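Local coordinates for protein esterase (Rhizomucor miehei CAU432, PDB 4WY8) that hydrolyses carboxylic esters as an alpha/beta-hydrolase-fold carboxylesterase, probably through a catalytic triad, at residues P124-R127 against F128-L132; W220-D223 against H224-D228; S96-T99 against H100-T103. All coordinates share one frame; numbering follows the deposited sequence.

The contacts come in the order 3, 1, 2 along the chain, all within the alpha/beta hydrolase range. Contact 3 starts helix 101-111, between strands 83-87 and 114-118. Contact 1 follows strand 114-118 and starts helix 130-143. Contact 2 ends helix 215-225. Contacts 1 and 2 have centres about 10 Å apart and touch: Arg127 NH1 probably bonds His224 O at 2.7 Å, and Phe128 N probably bonds Tyr225 O at 2.9 Å. The carbonyls at the end of one helix meet the loop that leads into another. Contact 3 stands apart, about 21 Å from contact 1 and about 23 Å from contact 2 between centres. His100 of contact 3 and Phe221 of contact 2 lie near the probable triad.

Contact 1: residues P124-R127 against F128-L132; sequences PEVR and FPTAL
Thr130 N donates to Arg127 O at 3.1 Å, and the bond is nearly straight, at 167°. The amide arrives in the carbonyl plane, on a lone pair of the oxygen. Thr130 OG1 also lies 3.1 Å from Arg127 O. One water accepts from Ala131 N and makes a weak bond to Arg127 O. A second water accepts from Arg127 N at 3.0 Å and bonds Thr130 OG1. The threonine hydroxyl is placed for this by standing beside its own backbone N, anti to the carbonyl carbon (chi1 -58°).

The packing is slight. Val126 and Thr130 cross at about a right angle, with Val126 CG2 3.9 Å from Thr130 CB. The Arg127 side chain runs back toward Pro124, whose O lies over one guanidinium face, offset toward the rim; its polar partner is His224. The Phe128 ring packs on Ile226, while Pro129 CB covers the rim of one ring face.

A cis peptide bond precedes Pro129, the N-cap residue of helix 130-143. The first two helix amides, of Thr130 and Ala131, both find partners, the second through a water only weakly bonded to Arg127 O.

Contact 2: residues W220-D223 against H224-D228; sequences WFFD and HYIPD
Trp220 to Tyr225 form the last turns of helix 215-225, and three successive i to i+4 bonds tie the segments together. His224 N donates to Trp220 O at 3.0 Å. Tyr225 N donates to Phe221 O at 2.9 Å, almost in line with the carbonyl. Ile226 N reaches Phe222 O at 2.8 Å, tilted 20° from the carbonyl plane. Ile226 is the first residue to leave helical angles. Pro227 follows and has no amide hydrogen to offer Asp223 O; its CA makes a CH...O contact there at 3.5 Å.

Trp220 and His224 carry the side-chain contact as a T-shaped pair. The imidazole edge points at a face of the indole, with planes at 85° and the five-membered rings' centroids 4.6 Å apart. His224 CD2 stands over the centre of the indole. Trp220 CG is anti to its backbone N (chi1 -173°), which carries the indole along the helix toward the residue one turn on.

Phe222 and Tyr225 both pack on Trp92, Phe222 edge-to-face and Tyr225 in a stack, and Phe222 also meets Phe199. Phe222 CE1 approaches Ile226 CD1 only loosely, at 4.5 Å. Phe221 lies near the probable catalytic triad without touching it. The contact is thus a helix C-terminus that brings an aromatic cluster close to the probable active site.

The carboxylate of Asp223 pairs with Arg232, which also bonds Ile226 O. A water donates both to Asp223 OD1 and to Pro227 O, at 2.7 Å from the latter. Arg232 and the water tie Asp223 to the residues just past the helix end, and the 124-128 loop adds further partners. These positive and N-H groups would be expected to offset the partial negative charge of the helix C-terminus.

Contact 3: residues S96-T99 against H100-T103; sequences SKLT and HRRT
Ser96 meets His100 through its backbone: His100 N donates to Ser96 O at 3.2 Å. Its hydroxyl works within the loop, where OG accepts from Leu98 N at 2.9 Å and from Thr99 N, forming an ST turn and an ST motif. Lys97 sends its amine away to a salt bridge with Glu55, while its carbonyl oxygen lies 3.3 Å from Arg101 CB.

Leu98 opens a type I turn closed by a weak bond from Arg101 N to Leu98 O. The two side chains run side by side. Leu98 CD1 sits over one face of the Arg101 guanidinium, offset toward the rim, 3.7 Å from NH1, and both residues pack on Ile38 of helix 27-39. The arginine chain bends at chi3 (62°), which turns a guanidinium face to the leucine methyl.

Thr99 OG1 lies between its backbone N and carbonyl carbon (chi1 60°). There it accepts from Ser96 N and shares a hydrogen bond of 2.7 Å with His100 ND1, at the imidazole edge. Asp163 bonds the far nitrogen, NE2, so both ring nitrogens are held and the ring's rotation is fixed. Waters accept from Arg102 N and Thr103 N and lie within bonding distance of Leu98 O and Thr99 O.

His100 is the N-cap of helix 101-111. The arrangement is a type I turn and ST motif leading into the N-terminus of that helix in an alpha/beta hydrolase fold, set near the probable nucleophile elbow, where Asp163 immediately precedes Ser164.

Contact 1: residues P124-R127 against F128-L132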
ATOM      1  N   PRO A 124     -15.512 -19.772 -23.078  1.00 15.84           N
ATOM      2  CA  PRO A 124     -15.246 -21.197 -23.293  1.00 16.38           C
ATOM      3  C   PRO A 124     -14.796 -21.540 -24.708  1.00 18.17           C
ATOM      4  O   PRO A 124     -14.640 -22.724 -24.974  1.00 19.22           O
ATOM      5  CB  PRO A 124     -16.613 -21.844 -23.033  1.00 16.38           C
ATOM      6  CG  PRO A 124     -17.567 -20.832 -23.573  1.00 16.88           C
ATOM      7  CD  PRO A 124     -16.948 -19.471 -23.232  1.00 15.99           C
ATOM      8  N   GLU A 125     -14.650 -20.568 -25.607  1.00 16.21           N
ATOM      9  CA  GLU A 125     -14.216 -20.901 -26.965  1.00 18.49           C
ATOM     10  C   GLU A 125     -12.864 -21.614 -26.937  1.00 22.03           C
ATOM     11  O   GLU A 125     -12.576 -22.434 -27.802  1.00 21.64           O
ATOM     12  CB  GLU A 125     -14.143 -19.665 -27.850  1.00 19.29           C
ATOM     13  CG  GLU A 125     -15.495 -19.072 -28.212  1.00 16.12           C
ATOM     14  CD  GLU A 125     -16.011 -18.128 -27.135  1.00 20.74           C
ATOM     15  OE1 GLU A 125     -15.457 -18.131 -26.004  1.00 20.71           O
ATOM     16  OE2 GLU A 125     -16.960 -17.361 -27.426  1.00 26.90           O
ATOM     17  N   VAL A 126     -12.006 -21.255 -25.981  1.00 21.03           N
ATOM     18  CA  VAL A 126     -10.856 -22.095 -25.686  1.00 15.97           C
ATOM     19  C   VAL A 126     -10.943 -22.447 -24.208  1.00 17.09           C
ATOM     20  O   VAL A 126     -11.654 -21.787 -23.463  1.00 19.22           O
ATOM     21  CB  VAL A 126      -9.515 -21.399 -26.039  1.00 18.44           C
ATOM     22  CG1 VAL A 126      -9.513 -20.970 -27.522  1.00 10.97           C
ATOM     23  CG2 VAL A 126      -9.251 -20.198 -25.126  1.00 12.19           C
ATOM     24  N   ARG A 127     -10.228 -23.477 -23.777  1.00 12.85           N
ATOM     25  CA  ARG A 127     -10.198 -23.830 -22.374  1.00 15.27           C
ATOM     26  C   ARG A 127      -8.776 -23.586 -21.876  1.00 18.32           C
ATOM     27  O   ARG A 127      -7.865 -23.309 -22.660  1.00 20.50           O
ATOM     28  CB  ARG A 127     -10.583 -25.308 -22.141  1.00 15.84           C
ATOM     29  CG  ARG A 127     -11.843 -25.781 -22.853  1.00 19.77           C
ATOM     30  CD  ARG A 127     -13.110 -25.229 -22.195  1.00 20.35           C
ATOM     31  NE  ARG A 127     -14.317 -25.771 -22.822  1.00 21.56           N
ATOM     32  CZ  ARG A 127     -15.557 -25.488 -22.440  1.00 19.61           C
ATOM     33  NH1 ARG A 127     -15.772 -24.668 -21.421  1.00 12.89           N
ATOM     34  NH2 ARG A 127     -16.586 -26.028 -23.086  1.00 22.85           N
ATOM     35  N   PHE A 128      -8.605 -23.655 -20.571  1.00 15.15           N
ATOM     36  CA  PHE A 128      -7.289 -23.836 -19.980  1.00 20.57           C
ATOM     37  C   PHE A 128      -6.606 -24.990 -20.724  1.00 23.45           C
ATOM     38  O   PHE A 128      -7.275 -25.987 -21.043  1.00 19.53           O
ATOM     39  CB  PHE A 128      -7.455 -24.113 -18.475  1.00 19.26           C
ATOM     40  CG  PHE A 128      -6.210 -24.558 -17.782  1.00 19.49           C
ATOM     41  CD1 PHE A 128      -5.243 -23.635 -17.415  1.00 20.65           C
ATOM     42  CD2 PHE A 128      -6.034 -25.896 -17.440  1.00 20.30           C
ATOM     43  CE1 PHE A 128      -4.094 -24.041 -16.771  1.00 15.14           C
ATOM     44  CE2 PHE A 128      -4.895 -26.313 -16.784  1.00 18.17           C
ATOM     45  CZ  PHE A 128      -3.925 -25.384 -16.447  1.00 19.69           C
ATOM     46  N   PRO A 129      -5.297 -24.866 -21.030  1.00 21.71           N
ATOM     47  CA  PRO A 129      -4.386 -23.764 -20.706  1.00 19.82           C
ATOM     48  C   PRO A 129      -3.971 -22.902 -21.885  1.00 20.83           C
ATOM     49  O   PRO A 129      -2.841 -22.402 -21.920  1.00 23.42           O
ATOM     50  CB  PRO A 129      -3.161 -24.501 -20.165  1.00 22.72           C
ATOM     51  CG  PRO A 129      -3.092 -25.728 -21.045  1.00 20.78           C
ATOM     52  CD  PRO A 129      -4.544 -26.084 -21.397  1.00 20.04           C
ATOM     53  N   THR A 130      -4.884 -22.677 -22.814  1.00 19.22           N
ATOM     54  CA  THR A 130      -4.549 -21.978 -24.036  1.00 19.08           C
ATOM     55  C   THR A 130      -4.113 -20.525 -23.787  1.00 21.56           C
ATOM     56  O   THR A 130      -3.045 -20.072 -24.269  1.00 21.41           O
ATOM     57  CB  THR A 130      -5.753 -21.992 -24.970  1.00 19.60           C
ATOM     58  OG1 THR A 130      -6.131 -23.348 -25.224  1.00 24.21           O
ATOM     59  CG2 THR A 130      -5.441 -21.292 -26.276  1.00 18.17           C
ATOM     60  N   ALA A 131      -4.907 -19.808 -22.991  1.00 23.36           N
ATOM     61  CA  ALA A 131      -4.599 -18.407 -22.693  1.00 20.17           C
ATOM     62  C   ALA A 131      -3.239 -18.268 -22.025  1.00 16.67           C
ATOM     63  O   ALA A 131      -2.441 -17.421 -22.420  1.00 17.13           O
ATOM     64  CB  ALA A 131      -5.673 -17.796 -21.821  1.00 16.47           C
ATOM     65  N   LEU A 132      -2.975 -19.130 -21.051  1.00 16.42           N
ATOM     66  CA  LEU A 132      -1.701 -19.152 -20.333  1.00 19.21           C
ATOM     67  C   LEU A 132      -0.496 -19.248 -21.271  1.00 21.92           C
ATOM     68  O   LEU A 132       0.490 -18.506 -21.153  1.00 21.72           O
ATOM     69  CB  LEU A 132      -1.701 -20.334 -19.368  1.00 23.13           C
ATOM     70  CG  LEU A 132      -0.370 -20.738 -18.743  1.00 29.98           C
ATOM     71  CD1 LEU A 132       0.298 -19.533 -18.091  1.00 25.79           C
ATOM     72  CD2 LEU A 132      -0.591 -21.827 -17.713  1.00 20.71           C
TER
HETATM   73  O   HOH W   1      -7.309 -20.653 -21.674  1.00 12.53           O
HETATM   74  O   HOH W   2      -8.469 -25.025 -25.701  1.00 32.58           O

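Contact 2: residues W220-D223 against H224-D228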
ATOM      1  N   TRP A 220     -19.308 -19.892 -12.395  1.00 11.77           N
ATOM      2  CA  TRP A 220     -19.529 -19.788 -13.825  1.00 12.07           C
ATOM      3  C   TRP A 220     -18.209 -19.629 -14.635  1.00 16.18           C
ATOM      4  O   TRP A 220     -17.966 -20.311 -15.663  1.00 17.93           O
ATOM      5  CB  TRP A 220     -20.475 -18.619 -14.050  1.00 13.97           C
ATOM      6  CG  TRP A 220     -20.978 -18.414 -15.428  1.00 16.82           C
ATOM      7  CD1 TRP A 220     -21.932 -19.153 -16.078  1.00 17.56           C
ATOM      8  CD2 TRP A 220     -20.616 -17.350 -16.315  1.00 17.28           C
ATOM      9  NE1 TRP A 220     -22.162 -18.621 -17.324  1.00 16.65           N
ATOM     10  CE2 TRP A 220     -21.371 -17.516 -17.493  1.00 18.11           C
ATOM     11  CE3 TRP A 220     -19.723 -16.274 -16.228  1.00 18.85           C
ATOM     12  CZ2 TRP A 220     -21.246 -16.655 -18.588  1.00 17.78           C
ATOM     13  CZ3 TRP A 220     -19.605 -15.413 -17.304  1.00 19.74           C
ATOM     14  CH2 TRP A 220     -20.364 -15.609 -18.476  1.00 21.17           C
ATOM     15  N   PHE A 221     -17.356 -18.733 -14.158  1.00 11.88           N
ATOM     16  CA  PHE A 221     -16.042 -18.520 -14.756  1.00 13.83           C
ATOM     17  C   PHE A 221     -15.212 -19.808 -14.797  1.00 13.68           C
ATOM     18  O   PHE A 221     -14.728 -20.226 -15.848  1.00 12.90           O
ATOM     19  CB  PHE A 221     -15.279 -17.473 -13.964  1.00 12.80           C
ATOM     20  CG  PHE A 221     -15.769 -16.068 -14.160  1.00 12.64           C
ATOM     21  CD1 PHE A 221     -16.260 -15.651 -15.388  1.00 10.27           C
ATOM     22  CD2 PHE A 221     -15.664 -15.145 -13.123  1.00 11.30           C
ATOM     23  CE1 PHE A 221     -16.673 -14.340 -15.562  1.00 15.18           C
ATOM     24  CE2 PHE A 221     -16.061 -13.838 -13.283  1.00  9.93           C
ATOM     25  CZ  PHE A 221     -16.559 -13.424 -14.499  1.00 13.76           C
ATOM     26  N   PHE A 222     -15.056 -20.437 -13.643  1.00 12.54           N
ATOM     27  CA  PHE A 222     -14.294 -21.684 -13.565  1.00 16.25           C
ATOM     28  C   PHE A 222     -14.878 -22.792 -14.473  1.00 19.72           C
ATOM     29  O   PHE A 222     -14.126 -23.546 -15.124  1.00 15.25           O
ATOM     30  CB  PHE A 222     -14.260 -22.168 -12.116  1.00 13.19           C
ATOM     31  CG  PHE A 222     -12.956 -21.872 -11.386  1.00 18.22           C
ATOM     32  CD1 PHE A 222     -11.830 -22.677 -11.574  1.00 19.05           C
ATOM     33  CD2 PHE A 222     -12.874 -20.815 -10.486  1.00 18.18           C
ATOM     34  CE1 PHE A 222     -10.625 -22.418 -10.884  1.00 21.55           C
ATOM     35  CE2 PHE A 222     -11.681 -20.542  -9.791  1.00 18.46           C
ATOM     36  CZ  PHE A 222     -10.551 -21.349  -9.995  1.00 15.08           C
ATOM     37  N   ASP A 223     -16.210 -22.867 -14.549  1.00 16.07           N
ATOM     38  CA  ASP A 223     -16.852 -23.907 -15.352  1.00 18.57           C
ATOM     39  C   ASP A 223     -16.590 -23.675 -16.837  1.00 16.54           C
ATOM     40  O   ASP A 223     -16.423 -24.628 -17.594  1.00 16.06           O
ATOM     41  CB  ASP A 223     -18.361 -23.981 -15.076  1.00 20.84           C
ATOM     42  CG  ASP A 223     -18.680 -24.730 -13.799  1.00 21.39           C
ATOM     43  OD1 ASP A 223     -17.817 -25.511 -13.341  1.00 28.41           O
ATOM     44  OD2 ASP A 223     -19.787 -24.533 -13.248  1.00 23.59           O
ATOM     45  N   HIS A 224     -16.560 -22.419 -17.269  1.00 15.19           N
ATOM     46  CA  HIS A 224     -16.154 -22.174 -18.663  1.00 16.13           C
ATOM     47  C   HIS A 224     -14.651 -22.402 -18.930  1.00 16.12           C
ATOM     48  O   HIS A 224     -14.275 -22.852 -20.017  1.00 13.41           O
ATOM     49  CB  HIS A 224     -16.514 -20.752 -19.106  1.00 15.79           C
ATOM     50  CG  HIS A 224     -17.970 -20.552 -19.415  1.00 22.75           C
ATOM     51  ND1 HIS A 224     -18.645 -21.302 -20.358  1.00 22.58           N
ATOM     52  CD2 HIS A 224     -18.865 -19.653 -18.944  1.00 20.58           C
ATOM     53  CE1 HIS A 224     -19.896 -20.886 -20.439  1.00 19.61           C
ATOM     54  NE2 HIS A 224     -20.058 -19.891 -19.585  1.00 23.91           N
ATOM     55  N   TYR A 225     -13.797 -22.052 -17.965  1.00 13.24           N
ATOM     56  CA  TYR A 225     -12.328 -22.105 -18.150  1.00 17.18           C
ATOM     57  C   TYR A 225     -11.761 -23.529 -18.041  1.00 14.92           C
ATOM     58  O   TYR A 225     -10.931 -23.953 -18.857  1.00 12.88           O
ATOM     59  CB  TYR A 225     -11.661 -21.189 -17.108  1.00 14.54           C
ATOM     60  CG  TYR A 225     -10.152 -20.965 -17.188  1.00 14.26           C
ATOM     61  CD1 TYR A 225      -9.346 -21.146 -16.061  1.00 12.21           C
ATOM     62  CD2 TYR A 225      -9.555 -20.514 -18.348  1.00 12.90           C
ATOM     63  CE1 TYR A 225      -7.990 -20.918 -16.100  1.00 13.13           C
ATOM     64  CE2 TYR A 225      -8.189 -20.272 -18.403  1.00 13.10           C
ATOM     65  CZ  TYR A 225      -7.418 -20.475 -17.273  1.00 14.86           C
ATOM     66  OH  TYR A 225      -6.059 -20.239 -17.317  1.00 18.41           O
ATOM     67  N   ILE A 226     -12.203 -24.239 -17.002  1.00 14.14           N
ATOM     68  CA  ILE A 226     -11.748 -25.589 -16.691  1.00 12.29           C
ATOM     69  C   ILE A 226     -12.947 -26.467 -16.378  1.00 15.26           C
ATOM     70  O   ILE A 226     -13.267 -26.679 -15.199  1.00 19.58           O
ATOM     71  CB  ILE A 226     -10.787 -25.587 -15.476  1.00 14.89           C
ATOM     72  CG1 ILE A 226      -9.704 -24.528 -15.657  1.00 12.66           C
ATOM     73  CG2 ILE A 226     -10.105 -26.933 -15.308  1.00 15.70           C
ATOM     74  CD1 ILE A 226      -8.809 -24.386 -14.454  1.00 18.57           C
ATOM     75  N   PRO A 227     -13.610 -26.991 -17.421  1.00 15.89           N
ATOM     76  CA  PRO A 227     -14.845 -27.775 -17.247  1.00 20.32           C
ATOM     77  C   PRO A 227     -14.688 -29.004 -16.370  1.00 23.03           C
ATOM     78  O   PRO A 227     -15.547 -29.306 -15.528  1.00 25.71           O
ATOM     79  CB  PRO A 227     -15.198 -28.206 -18.679  1.00 18.09           C
ATOM     80  CG  PRO A 227     -14.561 -27.166 -19.549  1.00 21.26           C
ATOM     81  CD  PRO A 227     -13.268 -26.813 -18.842  1.00 14.90           C
ATOM     82  N   ASP A 228     -13.594 -29.720 -16.567  1.00 20.19           N
ATOM     83  CA  ASP A 228     -13.384 -30.938 -15.812  1.00 21.73           C
ATOM     84  C   ASP A 228     -12.545 -30.632 -14.576  1.00 20.27           C
ATOM     85  O   ASP A 228     -11.377 -30.266 -14.663  1.00 24.55           O
ATOM     86  CB  ASP A 228     -12.799 -32.004 -16.736  1.00 28.55           C
ATOM     87  CG  ASP A 228     -13.876 -32.576 -17.697  1.00 34.92           C
ATOM     88  OD1 ASP A 228     -15.063 -32.639 -17.287  1.00 34.10           O
ATOM     89  OD2 ASP A 228     -13.568 -32.896 -18.870  1.00 36.63           O
TER
HETATM   90  O   HOH W   3     -17.881 -28.055 -14.894  1.00 27.25           O

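Contact 3: residues S96-T99 against H100-T103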
ATOM      1  N   SER A  96     -11.561  -6.846 -21.895  1.00 13.87           N
ATOM      2  CA  SER A  96     -10.964  -6.437 -23.170  1.00 13.27           C
ATOM      3  C   SER A  96     -10.077  -5.231 -22.960  1.00 11.06           C
ATOM      4  O   SER A  96     -10.021  -4.671 -21.866  1.00 12.62           O
ATOM      5  CB  SER A  96     -12.036  -6.079 -24.192  1.00 13.36           C
ATOM      6  OG  SER A  96     -12.628  -4.840 -23.837  1.00 18.01           O
ATOM      7  N   LYS A  97      -9.451  -4.777 -24.027  1.00 12.47           N
ATOM      8  CA  LYS A  97      -8.709  -3.529 -23.981  1.00 15.99           C
ATOM      9  C   LYS A  97      -9.594  -2.328 -23.680  1.00 17.15           C
ATOM     10  O   LYS A  97      -9.113  -1.300 -23.173  1.00 12.91           O
ATOM     11  CB  LYS A  97      -7.971  -3.325 -25.296  1.00 16.10           C
ATOM     12  CG  LYS A  97      -8.820  -3.470 -26.542  1.00 17.04           C
ATOM     13  CD  LYS A  97      -7.845  -3.479 -27.733  1.00 22.65           C
ATOM     14  CE  LYS A  97      -8.457  -4.047 -28.997  1.00 26.94           C
ATOM     15  NZ  LYS A  97      -7.379  -4.379 -29.982  1.00 24.97           N
ATOM     16  N   LEU A  98     -10.894  -2.492 -23.906  1.00 16.12           N
ATOM     17  CA  LEU A  98     -11.858  -1.424 -23.649  1.00 16.74           C
ATOM     18  C   LEU A  98     -12.236  -1.381 -22.164  1.00 14.17           C
ATOM     19  O   LEU A  98     -12.242  -0.310 -21.543  1.00 13.08           O
ATOM     20  CB  LEU A  98     -13.108  -1.620 -24.538  1.00 20.08           C
ATOM     21  CG  LEU A  98     -14.235  -0.577 -24.548  1.00 23.23           C
ATOM     22  CD1 LEU A  98     -13.754   0.828 -24.967  1.00 15.43           C
ATOM     23  CD2 LEU A  98     -15.427  -1.047 -25.420  1.00 21.67           C
ATOM     24  N   THR A  99     -12.528  -2.535 -21.570  1.00 13.31           N
ATOM     25  CA  THR A  99     -12.879  -2.529 -20.156  1.00 10.89           C
ATOM     26  C   THR A  99     -11.706  -2.051 -19.307  1.00 14.43           C
ATOM     27  O   THR A  99     -11.894  -1.420 -18.250  1.00 14.92           O
ATOM     28  CB  THR A  99     -13.314  -3.905 -19.663  1.00 13.05           C
ATOM     29  OG1 THR A  99     -12.257  -4.854 -19.847  1.00 14.77           O
ATOM     30  CG2 THR A  99     -14.539  -4.365 -20.436  1.00 15.88           C
ATOM     31  N   HIS A 100     -10.490  -2.312 -19.773  1.00 10.34           N
ATOM     32  CA  HIS A 100      -9.322  -1.971 -18.961  1.00 11.27           C
ATOM     33  C   HIS A 100      -8.589  -0.768 -19.506  1.00 12.16           C
ATOM     34  O   HIS A 100      -7.463  -0.476 -19.085  1.00 11.76           O
ATOM     35  CB  HIS A 100      -8.371  -3.162 -18.856  1.00 10.44           C
ATOM     36  CG  HIS A 100      -8.909  -4.277 -18.015  1.00 10.27           C
ATOM     37  ND1 HIS A 100     -10.008  -5.025 -18.381  1.00  8.36           N
ATOM     38  CD2 HIS A 100      -8.525  -4.734 -16.794  1.00 11.16           C
ATOM     39  CE1 HIS A 100     -10.269  -5.914 -17.431  1.00 11.51           C
ATOM     40  NE2 HIS A 100      -9.387  -5.756 -16.458  1.00 12.63           N
ATOM     41  N   ARG A 101      -9.226  -0.079 -20.451  1.00 13.28           N
ATOM     42  CA  ARG A 101      -8.627   1.100 -21.052  1.00 12.33           C
ATOM     43  C   ARG A 101      -8.243   2.129 -19.996  1.00 13.76           C
ATOM     44  O   ARG A 101      -7.158   2.712 -20.039  1.00 11.93           O
ATOM     45  CB  ARG A 101      -9.583   1.739 -22.066  1.00 10.37           C
ATOM     46  CG  ARG A 101      -9.058   3.077 -22.592  1.00 15.46           C
ATOM     47  CD  ARG A 101     -10.001   3.677 -23.622  1.00 16.48           C
ATOM     48  NE  ARG A 101     -11.301   3.958 -23.030  1.00 15.58           N
ATOM     49  CZ  ARG A 101     -12.397   4.234 -23.726  1.00 15.14           C
ATOM     50  NH1 ARG A 101     -12.354   4.261 -25.046  1.00 14.21           N
ATOM     51  NH2 ARG A 101     -13.530   4.486 -23.094  1.00 13.13           N
ATOM     52  N   ARG A 102      -9.147   2.391 -19.067  1.00 11.63           N
ATOM     53  CA  ARG A 102      -8.876   3.405 -18.052  1.00 11.73           C
ATOM     54  C   ARG A 102      -7.616   3.031 -17.244  1.00 13.11           C
ATOM     55  O   ARG A 102      -6.647   3.800 -17.146  1.00 13.94           O
ATOM     56  CB  ARG A 102     -10.113   3.558 -17.149  1.00 12.75           C
ATOM     57  CG  ARG A 102      -9.905   4.426 -15.905  1.00 14.63           C
ATOM     58  CD  ARG A 102      -9.829   5.894 -16.227  1.00 10.96           C
ATOM     59  NE  ARG A 102     -11.095   6.341 -16.819  1.00 20.26           N
ATOM     60  CZ  ARG A 102     -11.382   7.605 -17.124  1.00 17.04           C
ATOM     61  NH1 ARG A 102     -10.508   8.571 -16.884  1.00 17.25           N
ATOM     62  NH2 ARG A 102     -12.553   7.898 -17.655  1.00 18.83           N
ATOM     63  N   THR A 103      -7.637   1.820 -16.696  1.00 12.11           N
ATOM     64  CA  THR A 103      -6.536   1.319 -15.894  1.00 11.35           C
ATOM     65  C   THR A 103      -5.202   1.346 -16.652  1.00 10.59           C
ATOM     66  O   THR A 103      -4.179   1.823 -16.136  1.00 10.13           O
ATOM     67  CB  THR A 103      -6.839  -0.117 -15.448  1.00 15.49           C
ATOM     68  OG1 THR A 103      -8.041  -0.118 -14.657  1.00 11.90           O
ATOM     69  CG2 THR A 103      -5.670  -0.677 -14.646  1.00 12.34           C
TER
HETATM   70  O   HOH W   4     -12.095   1.416 -19.429  1.00 16.37           O
HETATM   71  O   HOH W   5     -10.120   0.334 -16.497  1.00  9.60           O